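Local coordinates for (2Z,6E)-hedycaryol synthase (Kitasatospora setae, PDB 4MC8), which converts (2E,6E)-farnesyl diphosphate and water into the sesquiterpene alcohol (2Z,6E)-hedycaryol and diphosphate through a magnesium-dependent 1,11-cyclisation, at residues L219-F224 / S304-W309; A214-L219 / A263-V268. All blocks are in the same frame, centred on the assembly; numbering follows the deposited sequence.

Contact 1. Residues L219-F224 / S304-W309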
loop_
_atom_site.group_PDB
_atom_site.type_symbol
_atom_site.label_atom_id
_atom_site.label_comp_id
_atom_site.label_asym_id
_atom_site.label_seq_id
_atom_site.Cartn_x
_atom_site.Cartn_y
_atom_site.Cartn_z
ATOM N N LEU A 219 9.504 -4.762 -4.053
ATOM C CA LEU A 219 10.642 -5.239 -4.824
ATOM C C LEU A 219 10.173 -6.047 -6.019
ATOM O O LEU A 219 10.756 -5.941 -7.098
ATOM C CB LEU A 219 11.615 -6.059 -3.962
ATOM C CG LEU A 219 12.388 -5.287 -2.883
ATOM C CD1 LEU A 219 13.145 -6.248 -1.980
ATOM C CD2 LEU A 219 13.338 -4.270 -3.499
ATOM N N VAL A 220 9.110 -6.833 -5.824
ATOM C CA VAL A 220 8.430 -7.522 -6.936
ATOM C C VAL A 220 7.899 -6.480 -7.942
ATOM O O VAL A 220 8.027 -6.656 -9.151
ATOM C CB VAL A 220 7.313 -8.477 -6.427
ATOM C CG1 VAL A 220 6.403 -8.947 -7.558
ATOM C CG2 VAL A 220 7.920 -9.675 -5.699
ATOM N N ASN A 221 7.340 -5.384 -7.430
ATOM C CA ASN A 221 6.918 -4.249 -8.274
ATOM C C ASN A 221 8.044 -3.590 -9.062
ATOM O O ASN A 221 7.857 -3.229 -10.223
ATOM C CB ASN A 221 6.160 -3.203 -7.457
ATOM C CG ASN A 221 4.702 -3.561 -7.282
ATOM O OD1 ASN A 221 4.046 -3.092 -6.360
ATOM N ND2 ASN A 221 4.192 -4.414 -8.161
ATOM N N ASP A 222 9.206 -3.441 -8.430
ATOM C CA ASP A 222 10.388 -2.900 -9.097
ATOM C C ASP A 222 10.806 -3.760 -10.292
ATOM O O ASP A 222 11.152 -3.222 -11.349
ATOM C CB ASP A 222 11.553 -2.753 -8.109
ATOM C CG ASP A 222 11.356 -1.603 -7.125
ATOM O OD1 ASP A 222 10.297 -0.937 -7.162
ATOM O OD2 ASP A 222 12.273 -1.370 -6.304
ATOM N N VAL A 223 10.768 -5.085 -10.125
ATOM C CA VAL A 223 11.115 -6.016 -11.207
ATOM C C VAL A 223 10.113 -5.951 -12.359
ATOM O O VAL A 223 10.510 -5.888 -13.516
ATOM C CB VAL A 223 11.287 -7.479 -10.724
ATOM C CG1 VAL A 223 11.587 -8.397 -11.897
ATOM C CG2 VAL A 223 12.414 -7.574 -9.710
ATOM N N PHE A 224 8.819 -5.959 -12.042
ATOM C CA PHE A 224 7.780 -5.834 -13.071
ATOM C C PHE A 224 7.806 -4.458 -13.760
ATOM O O PHE A 224 7.387 -4.339 -14.908
ATOM C CB PHE A 224 6.383 -6.109 -12.484
ATOM C CG PHE A 224 6.050 -7.569 -12.341
ATOM C CD1 PHE A 224 6.418 -8.280 -11.199
ATOM C CD2 PHE A 224 5.350 -8.233 -13.342
ATOM C CE1 PHE A 224 6.109 -9.629 -11.065
ATOM C CE2 PHE A 224 5.033 -9.577 -13.211
ATOM C CZ PHE A 224 5.414 -10.275 -12.070
ATOM N N SER A 304 0.795 -13.467 -2.298
ATOM C CA SER A 304 0.362 -14.317 -3.434
ATOM C C SER A 304 -0.601 -13.580 -4.374
ATOM O O SER A 304 -0.536 -13.724 -5.601
ATOM C CB SER A 304 -0.268 -15.636 -2.961
ATOM O OG SER A 304 0.653 -16.394 -2.196
ATOM N N GLY A 305 -1.495 -12.789 -3.791
ATOM C CA GLY A 305 -2.435 -11.964 -4.556
ATOM C C GLY A 305 -1.789 -11.047 -5.586
ATOM O O GLY A 305 -2.317 -10.887 -6.692
ATOM N N GLN A 306 -0.647 -10.451 -5.228
ATOM C CA GLN A 306 0.078 -9.543 -6.118
ATOM C C GLN A 306 0.445 -10.226 -7.417
ATOM O O GLN A 306 0.384 -9.621 -8.495
ATOM C CB GLN A 306 1.360 -9.042 -5.459
ATOM C CG GLN A 306 2.174 -8.128 -6.363
ATOM C CD GLN A 306 3.518 -7.752 -5.789
ATOM O OE1 GLN A 306 4.099 -8.487 -4.976
ATOM N NE2 GLN A 306 4.037 -6.602 -6.224
ATOM N N LEU A 307 0.834 -11.491 -7.309
ATOM C CA LEU A 307 1.339 -12.217 -8.462
ATOM C C LEU A 307 0.235 -12.371 -9.509
ATOM O O LEU A 307 0.462 -12.177 -10.713
ATOM C CB LEU A 307 1.900 -13.577 -8.025
ATOM C CG LEU A 307 3.415 -13.750 -7.835
ATOM C CD1 LEU A 307 4.167 -12.479 -7.481
ATOM C CD2 LEU A 307 3.740 -14.873 -6.844
ATOM N N VAL A 308 -0.974 -12.663 -9.033
ATOM C CA VAL A 308 -2.092 -12.959 -9.924
ATOM C C VAL A 308 -2.668 -11.664 -10.489
ATOM O O VAL A 308 -3.093 -11.624 -11.643
ATOM C CB VAL A 308 -3.153 -13.843 -9.231
ATOM C CG1 VAL A 308 -4.417 -13.949 -10.074
ATOM C CG2 VAL A 308 -2.587 -15.240 -8.988
ATOM N N TRP A 309 -2.650 -10.610 -9.672
ATOM C CA TRP A 309 -3.011 -9.259 -10.098
ATOM C C TRP A 309 -2.137 -8.759 -11.256
ATOM O O TRP A 309 -2.659 -8.187 -12.216
ATOM C CB TRP A 309 -2.959 -8.293 -8.909
ATOM C CG TRP A 309 -3.196 -6.859 -9.273
ATOM C CD1 TRP A 309 -4.368 -6.304 -9.705
ATOM C CD2 TRP A 309 -2.233 -5.793 -9.236
ATOM N NE1 TRP A 309 -4.194 -4.957 -9.940
ATOM C CE2 TRP A 309 -2.894 -4.617 -9.659
ATOM C CE3 TRP A 309 -0.874 -5.719 -8.883
ATOM C CZ2 TRP A 309 -2.244 -3.371 -9.736
ATOM C CZ3 TRP A 309 -0.228 -4.486 -8.960
ATOM C CH2 TRP A 309 -0.916 -3.326 -9.382
#
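The amide end of Q306 lies over V220, with OE1 3.5 Å from CB of V220 and CD 3.6 Å from CG1 of the same valine. The two side chains slide past each other in opposite directions, so the glutamine tip reaches the flank of the valine near its backbone. Its length is what spans the gap: CG of Q306 stands opposite the backbone N (chi1 178°), the chain stays extended beyond it, and the CA atoms of V220 and Q306 remain 8.6 Å apart. The far end is fixed by a hydrogen bond from Q306 NE2 to the carbonyl O of I217, one turn before V220, which satisfies a polar group buried between the helices. On the same valine, CG1 also meets CD1 of L307 at 4.2 Å, an apolar touch beside the amide. N221 brings its own amide against Q306, the two planes turned 87° from each other. The N221 amide also lies at the edge of the W309 indole, near its plane, while the indole N-H of W309 is hydrogen-bonded to the carbonyl O of G51. One turn on from V220, F224 stacks with H310 of the second helix. A buffer molecule (EPE) approaches the Q306 side chain to about 3 Å between nearest atoms. The segments 219-224 and 304-309 run nearly parallel, 17° apart with axes 11.4 Å from each other, a wide spacing bridged chiefly by the extended Q306. N221 opens the NXXXSXXXE motif and by similarity binds the third magnesium ion. With substrate-binding R175 (by similarity) close by, the contact belongs to the metal-binding mouth of a class I terpene synthase helical bundle.

Contact 2. Residues A214-L219 / A263-V268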
loop_
_atom_site.group_PDB
_atom_site.type_symbol
_atom_site.label_atom_id
_atom_site.label_comp_id
_atom_site.label_asym_id
_atom_site.label_seq_id
_atom_site.Cartn_x
_atom_site.Cartn_y
_atom_site.Cartn_z
ATOM N N ALA A 214 5.679 -5.416 3.129
ATOM C CA ALA A 214 5.733 -4.226 2.274
ATOM C C ALA A 214 6.902 -4.275 1.275
ATOM O O ALA A 214 6.710 -4.012 0.080
ATOM C CB ALA A 214 5.791 -2.944 3.119
ATOM N N LEU A 215 8.096 -4.636 1.757
ATOM C CA LEU A 215 9.282 -4.683 0.899
ATOM C C LEU A 215 9.214 -5.803 -0.147
ATOM O O LEU A 215 9.630 -5.608 -1.291
ATOM C CB LEU A 215 10.571 -4.775 1.734
ATOM C CG LEU A 215 10.921 -3.476 2.483
ATOM C CD1 LEU A 215 12.200 -3.610 3.307
ATOM C CD2 LEU A 215 11.013 -2.302 1.510
ATOM N N HIS A 216 8.667 -6.960 0.227
ATOM C CA HIS A 216 8.513 -8.074 -0.730
ATOM C C HIS A 216 7.664 -7.607 -1.925
ATOM O O HIS A 216 8.032 -7.811 -3.086
ATOM C CB HIS A 216 7.875 -9.292 -0.039
ATOM C CG HIS A 216 7.811 -10.518 -0.893
ATOM N ND1 HIS A 216 6.873 -10.686 -1.893
ATOM C CD2 HIS A 216 8.562 -11.648 -0.887
ATOM C CE1 HIS A 216 7.061 -11.865 -2.471
ATOM N NE2 HIS A 216 8.075 -12.468 -1.876
ATOM N N ILE A 217 6.547 -6.942 -1.625
ATOM C CA ILE A 217 5.629 -6.453 -2.648
ATOM C C ILE A 217 6.267 -5.339 -3.487
ATOM O O ILE A 217 6.168 -5.344 -4.717
ATOM C CB ILE A 217 4.312 -5.989 -2.001
ATOM C CG1 ILE A 217 3.520 -7.202 -1.473
ATOM C CG2 ILE A 217 3.484 -5.138 -2.962
ATOM C CD1 ILE A 217 2.467 -6.764 -0.448
ATOM N N ALA A 218 6.946 -4.407 -2.824
ATOM C CA ALA A 218 7.620 -3.299 -3.513
ATOM C C ALA A 218 8.705 -3.782 -4.488
ATOM O O ALA A 218 8.800 -3.277 -5.615
ATOM C CB ALA A 218 8.203 -2.325 -2.505
ATOM N N LEU A 219 9.504 -4.762 -4.053
ATOM C CA LEU A 219 10.642 -5.239 -4.824
ATOM C C LEU A 219 10.173 -6.047 -6.019
ATOM O O LEU A 219 10.756 -5.941 -7.098
ATOM C CB LEU A 219 11.615 -6.059 -3.962
ATOM C CG LEU A 219 12.388 -5.287 -2.883
ATOM C CD1 LEU A 219 13.145 -6.248 -1.980
ATOM C CD2 LEU A 219 13.338 -4.270 -3.499
ATOM N N ALA A 263 14.906 -13.047 0.615
ATOM C CA ALA A 263 15.201 -12.613 1.987
ATOM C C ALA A 263 13.969 -12.079 2.711
ATOM O O ALA A 263 13.756 -12.398 3.885
ATOM C CB ALA A 263 16.312 -11.560 2.004
ATOM N N GLN A 264 13.182 -11.246 2.021
ATOM C CA GLN A 264 11.971 -10.658 2.608
ATOM C C GLN A 264 10.949 -11.750 2.910
ATOM O O GLN A 264 10.254 -11.683 3.921
ATOM C CB GLN A 264 11.341 -9.603 1.687
ATOM C CG GLN A 264 12.199 -8.360 1.407
ATOM C CD GLN A 264 12.691 -7.670 2.661
ATOM O OE1 GLN A 264 11.962 -7.534 3.640
ATOM N NE2 GLN A 264 13.936 -7.219 2.633
ATOM N N LEU A 265 10.867 -12.754 2.041
ATOM C CA LEU A 265 9.926 -13.863 2.261
ATOM C C LEU A 265 10.289 -14.731 3.468
ATOM O O LEU A 265 9.403 -15.063 4.266
ATOM C CB LEU A 265 9.716 -14.703 0.994
ATOM C CG LEU A 265 8.678 -15.850 1.063
ATOM C CD1 LEU A 265 7.328 -15.403 1.612
ATOM C CD2 LEU A 265 8.473 -16.494 -0.296
ATOM N N HIS A 266 11.576 -15.073 3.603
ATOM C CA HIS A 266 12.109 -15.731 4.806
ATOM C C HIS A 266 11.733 -14.950 6.081
ATOM O O HIS A 266 11.270 -15.543 7.059
ATOM C CB HIS A 266 13.642 -15.885 4.722
ATOM C CG HIS A 266 14.116 -16.968 3.793
ATOM N ND1 HIS A 266 14.246 -18.289 4.181
ATOM C CD2 HIS A 266 14.543 -16.916 2.506
ATOM C CE1 HIS A 266 14.707 -19.002 3.166
ATOM N NE2 HIS A 266 14.898 -18.194 2.139
ATOM N N THR A 267 11.917 -13.624 6.055
ATOM C CA THR A 267 11.572 -12.759 7.194
ATOM C C THR A 267 10.047 -12.730 7.487
ATOM O O THR A 267 9.632 -12.785 8.659
ATOM C CB THR A 267 12.145 -11.333 7.008
ATOM O OG1 THR A 267 13.568 -11.406 6.833
ATOM C CG2 THR A 267 11.825 -10.435 8.210
ATOM N N VAL A 268 9.224 -12.643 6.439
ATOM C CA VAL A 268 7.749 -12.785 6.584
ATOM C C VAL A 268 7.375 -14.063 7.359
ATOM O O VAL A 268 6.615 -14.012 8.332
ATOM C CB VAL A 268 7.006 -12.729 5.219
ATOM C CG1 VAL A 268 5.562 -13.223 5.338
ATOM C CG2 VAL A 268 6.990 -11.306 4.684
#
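The H216 imidazole has CB of Q264 at its edge, near the ring plane, while CB of L265 comes in obliquely, 3.8 Å from CD2 of H216. With CG opposite the backbone N (chi1 -174°), the H216 ring reaches L265, and the two side chains lie side by side, pointing the same way. V11 and L303 also touch the H216 side chain, bringing the N-terminal loop and helix 286-312 to this spot. Closer to the backbone, CB of H216 and CB of Q264 are 3.9 Å apart, at the point where the helices come nearest, their CA atoms only 5.5 Å from each other. In Q264 a bend at chi2 (-53°) turns the amide so that it lies across the side chain of L215. OE1 of Q264 then rests 3.6 Å from CB of L215, and NE2 lies 4.1 Å from CD1 of the same leucine, so the amide packs against hydrocarbon. The methylene CG of Q264 meets CD1 of L219 at 4.1 Å, the two side chains crossing at about a right angle. A212, one turn before L215 and H216, also touches Q264. An alanine in place of Q264 would probably keep the touch on H216 CB but open a gap against L215 CB and L219 CD1. A212, L215, H216 and L219 are spaced i, i+3, i+4 and i+7, so Q264 enters among them in knobs-into-holes fashion. The axes approach to 8.9 Å, and the segments 214-219 and 263-268 run antiparallel at 154°. This is the close packing of neighbouring antiparallel helices in the all-helical class I terpene synthase fold, here on the helix whose last turn begins the NXXXSXXXE motif.

In the fold
From the N terminus, helix 204-225 first supplies residues 214-219 to contact 2 and then, sharing L219, residues 219-224 to contact 1. After helix 238-246 the chain reaches helix 250-281, where residues 263-268 close contact 2 across 43 intervening residues. Helix 286-312 follows, and its residues 304-309 close contact 1 across 79. The segments therefore alternate, and the two loops cross. Their centres are about 11 Å apart, on the same side of the chain's centre. Together they tie helix 204-225 to both last long helices, antiparallel to one and nearly parallel to the next, joining the end where the NXXXSXXXE motif (probably magnesium-binding) begins to the C-terminal part of the bundle.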